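Local coordinates for pleckstrin homology domain-containing family A member 8 (Homo sapiens, PDB 5KDI), which binds simple glycosphingolipids such as glucosylceramide through its GLTP-fold domain and probably transfers them between membranes, at residues N56-V60 and A96-L100; Q75-L79 and L199-L205; K101-K105 and L193-D197. The protein carries 2 engineered substitutions. One frame throughout, in Å; residues are numbered along the deposited sequence. Where two conformers were deposited one is given.

Interaction 1. Residues N56-V60 and A96-L100. With 6S8 ((~{Z})-~{N}-[(~{E},2~{S},3~{R})-1-[(2~{R},3~{R},4~{S},5~{R},6~{R})-6-(hydroxymethyl)-3,4,5-tris(oxidanyl)oxan-2-yl]oxy-3-oxidanyl-octadec-4-en-2-yl]octadec-9-enamide), chain C.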
loop_
_atom_site.group_PDB
_atom_site.type_symbol
_atom_site.label_atom_id
_atom_site.label_comp_id
_atom_site.label_asym_id
_atom_site.label_seq_id
_atom_site.Cartn_x
_atom_site.Cartn_y
_atom_site.Cartn_z
ATOM N N ASN A 56 -3.671 -9.136 -5.049
ATOM C CA ASN A 56 -2.409 -9.470 -4.397
ATOM C C ASN A 56 -2.601 -9.905 -2.910
ATOM O O ASN A 56 -1.923 -10.825 -2.430
ATOM C CB ASN A 56 -1.393 -8.366 -4.495
ATOM C CG ASN A 56 -0.826 -8.245 -5.867
ATOM O OD1 ASN A 56 -0.589 -9.266 -6.494
ATOM N ND2 ASN A 56 -0.637 -6.992 -6.361
ATOM N N ILE A 57 -3.519 -9.256 -2.218
ATOM C CA ILE A 57 -3.849 -9.629 -0.857
ATOM C C ILE A 57 -4.348 -11.094 -0.885
ATOM O O ILE A 57 -3.914 -11.948 -0.072
ATOM C CB ILE A 57 -4.885 -8.691 -0.233
ATOM C CG1 ILE A 57 -4.298 -7.260 -0.080
ATOM C CG2 ILE A 57 -5.464 -9.326 1.044
ATOM C CD1 ILE A 57 -5.321 -6.172 0.219
ATOM N N LYS A 58 -5.203 -11.422 -1.877
ATOM C CA LYS A 58 -5.739 -12.792 -1.997
ATOM C C LYS A 58 -4.601 -13.812 -2.154
ATOM O O LYS A 58 -4.586 -14.846 -1.502
ATOM C CB LYS A 58 -6.654 -12.898 -3.189
ATOM C CG LYS A 58 -7.251 -14.297 -3.450
ATOM C CD LYS A 58 -7.973 -14.361 -4.793
ATOM C CE LYS A 58 -7.012 -14.375 -5.971
ATOM N NZ LYS A 58 -7.612 -14.817 -7.287
ATOM N N LYS A 59 -3.668 -13.508 -3.044
ATOM C CA LYS A 59 -2.583 -14.430 -3.306
ATOM C C LYS A 59 -1.650 -14.658 -2.101
ATOM O O LYS A 59 -1.187 -15.796 -1.883
ATOM C CB LYS A 59 -1.824 -13.983 -4.542
ATOM C CG LYS A 59 -2.676 -14.172 -5.803
ATOM C CD LYS A 59 -1.911 -14.018 -7.028
ATOM C CE LYS A 59 -1.650 -12.630 -7.329
ATOM N NZ LYS A 59 -0.979 -12.589 -8.685
ATOM N N VAL A 60 -1.414 -13.640 -1.316
ATOM C CA VAL A 60 -0.680 -13.854 -0.084
ATOM C C VAL A 60 -1.510 -14.684 0.931
ATOM O O VAL A 60 -1.011 -15.640 1.518
ATOM C CB VAL A 60 -0.149 -12.537 0.538
ATOM C CG1 VAL A 60 0.675 -12.839 1.823
ATOM C CG2 VAL A 60 0.708 -11.794 -0.490
ATOM N N ALA A 96 3.193 -11.638 -5.498
ATOM C CA ALA A 96 2.075 -10.776 -5.017
ATOM C C ALA A 96 2.639 -9.707 -4.094
ATOM O O ALA A 96 2.304 -8.505 -4.216
ATOM C CB ALA A 96 0.978 -11.576 -4.334
ATOM N N LEU A 97 3.533 -10.112 -3.186
ATOM C CA LEU A 97 4.057 -9.164 -2.223
ATOM C C LEU A 97 5.023 -8.141 -2.894
ATOM O O LEU A 97 5.168 -6.993 -2.443
ATOM C CB LEU A 97 4.694 -9.941 -1.091
ATOM C CG LEU A 97 5.270 -9.124 0.065
ATOM C CD1 LEU A 97 4.178 -8.195 0.691
ATOM C CD2 LEU A 97 5.916 -10.102 1.071
ATOM N N LEU A 98 5.737 -8.588 -3.948
ATOM C CA LEU A 98 6.541 -7.683 -4.753
ATOM C C LEU A 98 5.710 -6.503 -5.227
ATOM O O LEU A 98 6.092 -5.318 -5.104
ATOM C CB LEU A 98 7.176 -8.384 -5.913
ATOM C CG LEU A 98 8.063 -7.574 -6.869
ATOM C CD1 LEU A 98 9.284 -7.015 -6.143
ATOM C CD2 LEU A 98 8.345 -8.404 -8.121
ATOM N N TRP A 99 4.571 -6.840 -5.818
ATOM C CA TRP A 99 3.692 -5.796 -6.358
ATOM C C TRP A 99 2.950 -5.015 -5.258
ATOM O O TRP A 99 2.710 -3.789 -5.418
ATOM C CB TRP A 99 2.746 -6.369 -7.392
ATOM C CG TRP A 99 3.459 -6.678 -8.649
ATOM C CD1 TRP A 99 3.973 -7.928 -9.080
ATOM C CD2 TRP A 99 3.908 -5.721 -9.645
ATOM N NE1 TRP A 99 4.607 -7.793 -10.273
ATOM C CE2 TRP A 99 4.600 -6.493 -10.674
ATOM C CE3 TRP A 99 3.769 -4.338 -9.801
ATOM C CZ2 TRP A 99 5.114 -5.878 -11.813
ATOM C CZ3 TRP A 99 4.281 -3.755 -10.946
ATOM C CH2 TRP A 99 4.923 -4.505 -11.926
ATOM N N LEU A 100 2.624 -5.657 -4.133
ATOM C CA LEU A 100 2.092 -4.913 -2.987
ATOM C C LEU A 100 3.085 -3.882 -2.474
ATOM O O LEU A 100 2.704 -2.709 -2.234
ATOM C CB LEU A 100 1.591 -5.789 -1.855
ATOM C CG LEU A 100 0.315 -6.546 -2.019
ATOM C CD1 LEU A 100 0.153 -7.511 -0.840
ATOM C CD2 LEU A 100 -0.818 -5.525 -2.062
HETATM C C1 6S8 C . 1.017 -5.148 -12.400
HETATM C C2 6S8 C . 0.509 -3.732 -12.250
HETATM N N2 6S8 C . 0.335 -3.446 -10.833
HETATM C C3 6S8 C . -0.850 -3.584 -12.993
HETATM O O3 6S8 C . -0.614 -3.954 -14.369
HETATM C C4 6S8 C . -1.335 -2.185 -12.887
HETATM C C5 6S8 C . -2.502 -1.907 -12.301
HETATM C C6 6S8 C . -3.111 -0.540 -12.147
HETATM C C7 6S8 C . -2.306 0.650 -12.602
HETATM C C8 6S8 C . -3.344 1.719 -12.803
HETATM C C9 6S8 C . -2.687 3.025 -12.544
HETATM C C10 6S8 C . -2.590 3.235 -11.056
HETATM C C11 6S8 C . -3.430 4.452 -10.623
HETATM C C12 6S8 C . -2.844 5.014 -9.339
HETATM C C13 6S8 C . -3.827 5.230 -8.198
HETATM C C14 6S8 C . -4.714 6.459 -8.315
HETATM C C15 6S8 C . -5.021 7.067 -6.938
HETATM C C16 6S8 C . -6.465 7.399 -6.610
HETATM C C17 6S8 C . -6.823 8.828 -6.171
HETATM C C18 6S8 C . -6.264 9.295 -4.835
HETATM C C1A 6S8 C . 0.739 -7.283 -11.325
HETATM O O1A 6S8 C . 0.134 -6.108 -11.821
HETATM C C2A 6S8 C . -0.143 -7.899 -10.274
HETATM O O2A 6S8 C . -0.274 -6.961 -9.189
HETATM C C3A 6S8 C . 0.367 -9.272 -9.840
HETATM O O3A 6S8 C . -0.573 -9.867 -8.975
HETATM C C4A 6S8 C . 0.613 -10.131 -11.066
HETATM O O4A 6S8 C . -0.616 -10.590 -11.625
HETATM O O5A 6S8 C . 2.344 -9.406 -14.322
HETATM C C5M 6S8 C . 1.484 -9.389 -12.062
HETATM C C6A 6S8 C . 1.711 -10.209 -13.304
HETATM O O6A 6S8 C . 0.839 -8.164 -12.422
HETATM C CAA 6S8 C . 0.911 -2.420 -10.226
HETATM O OAA 6S8 C . 1.724 -1.660 -10.747
HETATM C CAB 6S8 C . 0.541 -2.283 -8.780
HETATM C CAC 6S8 C . -0.727 -1.400 -8.973
HETATM C CAD 6S8 C . -0.620 -0.211 -8.121
HETATM C CAE 6S8 C . -1.764 -0.298 -7.151
HETATM C CAF 6S8 C . -1.636 0.937 -6.272
HETATM C CAG 6S8 C . -1.757 0.559 -4.785
HETATM C CAH 6S8 C . -2.547 1.620 -4.010
HETATM C CAI 6S8 C . -1.699 2.858 -3.974
HETATM C CAJ 6S8 C . -2.184 4.097 -4.092
HETATM C CAK 6S8 C . -3.630 4.446 -4.239
HETATM C CAL 6S8 C . -3.611 5.897 -3.744
HETATM C CAM 6S8 C . -4.951 6.417 -3.265
HETATM C CAN 6S8 C . -5.470 5.572 -2.140
HETATM C CAO 6S8 C . -6.350 6.407 -1.240
HETATM C CAP 6S8 C . -5.596 7.004 -0.084
HETATM C CAQ 6S8 C . -6.281 6.737 1.218
HETATM C CAR 6S8 C . -5.227 6.551 2.234
HETATM O O HOH W 1 -0.394 -3.957 -5.302
#

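Interaction 2. Residues Q75-L79 and L199-L205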
loop_
_atom_site.group_PDB
_atom_site.type_symbol
_atom_site.label_atom_id
_atom_site.label_comp_id
_atom_site.label_asym_id
_atom_site.label_seq_id
_atom_site.Cartn_x
_atom_site.Cartn_y
_atom_site.Cartn_z
ATOM N N GLN A 75 7.906 -12.764 6.001
ATOM C CA GLN A 75 9.193 -13.367 5.737
ATOM C C GLN A 75 9.154 -14.902 5.718
ATOM O O GLN A 75 9.761 -15.561 4.888
ATOM C CB GLN A 75 10.278 -12.880 6.672
ATOM C CG GLN A 75 10.561 -11.380 6.610
ATOM C CD GLN A 75 9.816 -10.538 7.667
ATOM O OE1 GLN A 75 8.617 -10.775 7.959
ATOM N NE2 GLN A 75 10.549 -9.585 8.253
ATOM N N LYS A 76 8.359 -15.485 6.644
ATOM C CA LYS A 76 8.178 -16.925 6.682
ATOM C C LYS A 76 7.544 -17.448 5.414
ATOM O O LYS A 76 7.939 -18.510 4.908
ATOM C CB LYS A 76 7.419 -17.340 7.924
ATOM C CG LYS A 76 8.254 -17.216 9.210
ATOM C CD LYS A 76 7.390 -17.520 10.436
ATOM C CE LYS A 76 8.137 -17.465 11.738
ATOM N NZ LYS A 76 9.082 -18.599 11.899
ATOM N N ILE A 77 6.589 -16.703 4.858
ATOM C CA ILE A 77 5.988 -17.104 3.597
ATOM C C ILE A 77 7.017 -17.037 2.450
ATOM O O ILE A 77 7.164 -18.012 1.702
ATOM C CB ILE A 77 4.751 -16.237 3.254
ATOM C CG1 ILE A 77 3.634 -16.446 4.322
ATOM C CG2 ILE A 77 4.260 -16.564 1.827
ATOM C CD1 ILE A 77 2.436 -15.535 4.297
ATOM N N VAL A 78 7.693 -15.910 2.314
ATOM C CA VAL A 78 8.636 -15.709 1.218
ATOM C C VAL A 78 9.771 -16.723 1.312
ATOM O O VAL A 78 10.129 -17.382 0.294
ATOM C CB VAL A 78 9.155 -14.277 1.184
ATOM C CG1 VAL A 78 10.296 -14.143 0.152
ATOM C CG2 VAL A 78 8.018 -13.322 0.838
ATOM N N LEU A 79 10.304 -16.873 2.514
ATOM C CA LEU A 79 11.449 -17.783 2.694
ATOM C C LEU A 79 11.031 -19.223 2.411
ATOM O O LEU A 79 11.827 -20.035 1.874
ATOM C CB LEU A 79 12.022 -17.637 4.092
ATOM C CG LEU A 79 12.799 -16.313 4.292
ATOM C CD1 LEU A 79 13.277 -16.162 5.749
ATOM C CD2 LEU A 79 13.876 -16.061 3.249
ATOM N N LEU A 199 14.922 -8.001 2.346
ATOM C CA LEU A 199 14.620 -9.393 2.155
ATOM C C LEU A 199 14.708 -9.718 0.649
ATOM O O LEU A 199 15.329 -10.705 0.250
ATOM C CB LEU A 199 13.257 -9.711 2.719
ATOM C CG LEU A 199 12.752 -11.139 2.490
ATOM C CD1 LEU A 199 13.392 -12.102 3.474
ATOM C CD2 LEU A 199 11.198 -11.159 2.654
ATOM N N TYR A 200 14.027 -8.903 -0.165
ATOM C CA TYR A 200 14.036 -9.146 -1.612
ATOM C C TYR A 200 15.439 -8.993 -2.239
ATOM O O TYR A 200 15.827 -9.818 -3.049
ATOM C CB TYR A 200 12.976 -8.335 -2.300
ATOM C CG TYR A 200 11.587 -8.959 -2.229
ATOM C CD1 TYR A 200 10.919 -9.140 -1.020
ATOM C CD2 TYR A 200 10.935 -9.382 -3.373
ATOM C CE1 TYR A 200 9.671 -9.705 -0.951
ATOM C CE2 TYR A 200 9.667 -9.909 -3.325
ATOM C CZ TYR A 200 9.052 -10.150 -2.112
ATOM O OH TYR A 200 7.824 -10.714 -2.034
ATOM N N GLU A 201 16.175 -7.960 -1.841
ATOM C CA GLU A 201 17.508 -7.750 -2.348
ATOM C C GLU A 201 18.426 -8.924 -1.996
ATOM O O GLU A 201 19.150 -9.406 -2.873
ATOM C CB GLU A 201 18.080 -6.407 -1.908
ATOM C CG GLU A 201 17.234 -5.213 -2.389
ATOM C CD GLU A 201 17.422 -3.935 -1.550
ATOM O OE1 GLU A 201 18.368 -3.887 -0.738
ATOM O OE2 GLU A 201 16.597 -2.989 -1.694
ATOM N N VAL A 202 18.438 -9.311 -0.725
ATOM C CA VAL A 202 19.354 -10.321 -0.243
ATOM C C VAL A 202 19.129 -11.698 -0.911
ATOM O O VAL A 202 20.087 -12.421 -1.171
ATOM C CB VAL A 202 19.344 -10.446 1.306
ATOM C CG1 VAL A 202 20.218 -11.601 1.775
ATOM C CG2 VAL A 202 19.878 -9.184 1.938
ATOM N N HIS A 203 17.879 -12.008 -1.237
ATOM C CA HIS A 203 17.533 -13.308 -1.787
ATOM C C HIS A 203 17.376 -13.242 -3.303
ATOM O O HIS A 203 16.957 -14.205 -3.920
ATOM C CB HIS A 203 16.321 -13.835 -1.115
ATOM C CG HIS A 203 16.547 -14.117 0.341
ATOM N ND1 HIS A 203 17.181 -15.235 0.778
ATOM C CD2 HIS A 203 16.306 -13.329 1.451
ATOM C CE1 HIS A 203 17.260 -15.207 2.137
ATOM N NE2 HIS A 203 16.754 -14.022 2.558
ATOM N N GLY A 204 17.691 -12.107 -3.914
ATOM C CA GLY A 204 17.737 -12.060 -5.381
ATOM C C GLY A 204 16.322 -12.096 -6.000
ATOM O O GLY A 204 16.172 -12.631 -7.119
ATOM N N LEU A 205 15.314 -11.515 -5.297
ATOM C CA LEU A 205 13.902 -11.621 -5.677
ATOM C C LEU A 205 13.355 -10.352 -6.337
ATOM O O LEU A 205 12.157 -10.306 -6.658
ATOM C CB LEU A 205 13.055 -11.995 -4.460
ATOM C CG LEU A 205 13.350 -13.266 -3.745
ATOM C CD1 LEU A 205 12.574 -13.385 -2.426
ATOM C CD2 LEU A 205 13.241 -14.461 -4.655
#

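Interaction 3. Residues K101-K105 and L193-D197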
loop_
_atom_site.group_PDB
_atom_site.type_symbol
_atom_site.label_atom_id
_atom_site.label_comp_id
_atom_site.label_asym_id
_atom_site.label_seq_id
_atom_site.Cartn_x
_atom_site.Cartn_y
_atom_site.Cartn_z
ATOM N N LYS A 101 4.357 -4.277 -2.312
ATOM C CA LYS A 101 5.301 -3.324 -1.788
ATOM C C LYS A 101 5.555 -2.171 -2.748
ATOM O O LYS A 101 5.712 -1.040 -2.326
ATOM C CB LYS A 101 6.574 -4.014 -1.272
ATOM C CG LYS A 101 7.648 -4.349 -2.275
ATOM C CD LYS A 101 8.926 -4.813 -1.582
ATOM C CE LYS A 101 10.141 -4.754 -2.504
ATOM N NZ LYS A 101 10.438 -6.156 -2.847
ATOM N N ARG A 102 5.497 -2.466 -4.056
ATOM C CA ARG A 102 5.662 -1.427 -5.044
ATOM C C ARG A 102 4.485 -0.433 -4.946
ATOM O O ARG A 102 4.672 0.779 -5.015
ATOM C CB ARG A 102 5.802 -2.014 -6.457
ATOM C CG ARG A 102 7.130 -2.724 -6.669
ATOM C CD ARG A 102 7.121 -3.482 -8.002
ATOM N NE ARG A 102 8.422 -4.099 -8.237
ATOM C CZ ARG A 102 8.740 -4.757 -9.351
ATOM N NH1 ARG A 102 7.773 -4.960 -10.233
ATOM N NH2 ARG A 102 9.979 -5.234 -9.536
ATOM N N GLY A 103 3.301 -0.978 -4.797
ATOM C CA GLY A 103 2.171 -0.133 -4.672
ATOM C C GLY A 103 2.159 0.706 -3.380
ATOM O O GLY A 103 1.815 1.892 -3.386
ATOM N N LEU A 104 2.623 0.094 -2.295
ATOM C CA LEU A 104 2.708 0.832 -1.019
ATOM C C LEU A 104 3.771 1.939 -1.099
ATOM O O LEU A 104 3.594 3.006 -0.469
ATOM C CB LEU A 104 2.984 -0.123 0.123
ATOM C CG LEU A 104 1.863 -1.108 0.523
ATOM C CD1 LEU A 104 2.379 -2.013 1.624
ATOM C CD2 LEU A 104 0.638 -0.371 0.982
ATOM N N LYS A 105 4.890 1.691 -1.814
ATOM C CA LYS A 105 5.909 2.757 -1.948
ATOM C C LYS A 105 5.260 3.999 -2.646
ATOM O O LYS A 105 5.519 5.140 -2.263
ATOM C CB LYS A 105 7.142 2.328 -2.721
ATOM C CG LYS A 105 7.987 1.317 -2.001
ATOM C CD LYS A 105 9.136 1.927 -1.205
ATOM C CE LYS A 105 10.144 0.888 -0.647
ATOM N NZ LYS A 105 10.977 0.479 -1.783
ATOM N N LEU A 193 8.496 -1.453 4.773
ATOM C CA LEU A 193 8.929 -1.563 3.350
ATOM C C LEU A 193 10.466 -1.775 3.263
ATOM O O LEU A 193 10.937 -2.463 2.382
ATOM C CB LEU A 193 8.531 -0.364 2.562
ATOM C CG LEU A 193 7.060 -0.234 2.355
ATOM C CD1 LEU A 193 6.682 1.136 1.704
ATOM C CD2 LEU A 193 6.513 -1.348 1.494
ATOM N N ALA A 194 11.230 -1.132 4.167
ATOM C CA ALA A 194 12.699 -1.281 4.179
ATOM C C ALA A 194 13.097 -2.730 4.495
ATOM O O ALA A 194 14.009 -3.274 3.895
ATOM C CB ALA A 194 13.354 -0.277 5.129
ATOM N N ILE A 195 12.384 -3.317 5.471
ATOM C CA ILE A 195 12.577 -4.720 5.831
ATOM C C ILE A 195 12.347 -5.568 4.602
ATOM O O ILE A 195 13.124 -6.497 4.291
ATOM C CB ILE A 195 11.707 -5.122 7.057
ATOM C CG1 ILE A 195 12.163 -4.376 8.290
ATOM C CG2 ILE A 195 11.641 -6.655 7.235
ATOM C CD1 ILE A 195 11.210 -4.405 9.487
ATOM N N LEU A 196 11.240 -5.345 3.925
ATOM C CA LEU A 196 10.880 -6.132 2.744
ATOM C C LEU A 196 11.888 -5.939 1.594
ATOM O O LEU A 196 12.270 -6.894 0.906
ATOM C CB LEU A 196 9.421 -5.887 2.304
ATOM C CG LEU A 196 8.366 -6.418 3.254
ATOM C CD1 LEU A 196 7.029 -5.950 2.795
ATOM C CD2 LEU A 196 8.427 -7.954 3.428
ATOM N N ASP A 197 12.282 -4.687 1.398
ATOM C CA ASP A 197 13.258 -4.394 0.357
ATOM C C ASP A 197 14.551 -5.169 0.597
ATOM O O ASP A 197 15.100 -5.767 -0.332
ATOM C CB ASP A 197 13.532 -2.911 0.256
ATOM C CG ASP A 197 12.429 -2.102 -0.375
ATOM O OD1 ASP A 197 11.484 -2.650 -0.981
ATOM O OD2 ASP A 197 12.494 -0.846 -0.271
#

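Interaction 1. Residues N56-V60 and A96-L100
Asn56, half of the closest CA pair between the two segments, spends its polar end on the glucose of the bound glycolipid 6S8. Its OD1 accepts a hydrogen bond from O3A of 6S8 (2.6 Å), while its ND2 donates to O2A (2.9 Å). Lys59, three residues on, donates a hydrogen bond from NZ to the same O3A (2.8 Å), so residues 56-60 hold two neighbouring sugar hydroxyls. The small Ala96 lets the backbones close in: the CA atoms of Asn56 and Ala96 lie 4.7 Å apart, and the segment axes pass at 8.9 Å, at 142° to each other. This is the sugar-headgroup site of the all-helical GLTP fold, completed by Asp52 and His137. One face of the Trp99 ring lies against C1 of 6S8, the ceramide carbon that carries the glucose, consistent with the indole platform of GLTP relatives. A water accepts from Asn56 ND2 (3.2 Å) and donates weakly to Trp99 O (3.1 Å). Away from the sugar, Val60 CG2 packs on Ala96 CB (3.9 Å) and Leu100 CD1 (4.3 Å).

Interaction 2. Residues Q75-L79 and L199-L205
Residues 75-79 form a continuous helical turn, whereas 199-205 run out of the last turn of helix 172-202 into a loop. The backbones stay well apart, with CA atoms 7.6 Å from Gln75 to Leu199 and 8.8 Å from Leu79 to His203, so side chains bridge the gap. At the helix end, Leu205 N hydrogen-bonds to Tyr200 O (2.9 Å) and Gly204 N to Glu201 O (3.2 Å), with Gly204 at positive phi. That reversal brings Leu205 back to Val78, CD1 to CG1 at 3.5 Å. Val78 CG1 also meets Leu199 CD2 (4.0 Å), and its CG2 lies 3.9 Å from Tyr200 OH, the hydroxyl that hydrogen-bonds to Thr94 O on helix 93-115. Leu199 reaches Leu79 as well, CD1 to CD2 at 4.0 Å. Towards solvent, Leu79 CD2 sits over the face of the His203 imidazole, 3.8 Å from its centroid, in a CH-pi contact. Gln75 lends only its aliphatic part here, CG to Leu199 CD2 at 4.0 Å; its side-chain amide hydrogen-bonds to Ser20 O and Ile22 N. The arrangement is a Schellman motif terminating helix 172-202 and packed by apolar side chains on helix 74-83, within the all-helical GLTP fold.

Interaction 3. Residues K101-K105 and L193-D197
Leu193 gives up the most surface here, packing its side chain against Lys101 and Leu104, residues almost one turn apart on helix 93-115. Its CD2 lies 3.8 Å from Lys101 CB and 4.0 Å from Leu104 CB, and Lys105 folds over it so that CE comes to 3.8 Å from Leu193 CB. Lys101, next in buried area, runs its methylene chain along the facing helix: CD is 4.1 Å from Leu196 CB and CE 2.9 Å from Asp197 OD1. Its ammonium goes elsewhere, into a salt bridge with Glu206 and a cation-pi contact with Tyr200; NZ is 4.1 Å from Asp197 OD1, too far for a salt bridge. The two segments cross at 141°, roughly antiparallel, with axes 10.9 Å apart, and join two long helices of the GLTP fold, 93-115 and 172-202. Gly103 touches the lipid 6S8, but its side of the turn is not used by this contact. Phe27 of helix 24-32 packs against both Leu104 and Leu196. At the partly exposed margin the buried carbons give way to charge: Lys105 NZ donates to Asp197 OD2 at 2.5 Å, a very short hydrogen-bonded salt bridge.

Overall arrangement
Interactions 1 and 3 use successive turns of helix 93-115 and both lie deep in the molecule, while interaction 2 is farther from the centre and partly open to solvent. Helix 172-202 is shared by interactions 2 and 3. Chemistry follows position: polar groups turn to a sugar in interaction 1, apolar contacts dominate interaction 2, and interaction 3 adds an ion pair across its helices. The three also touch one another. Leu97 of interaction 1 packs on Val78 and Tyr200 of interaction 2 and on Leu196 of interaction 3, and Lys101 lies against the Tyr200 ring. Helices 47-64, 74-83, 93-115 and 172-202 are thereby linked into one packed unit, with the glycolipid headgroup bound at interaction 1.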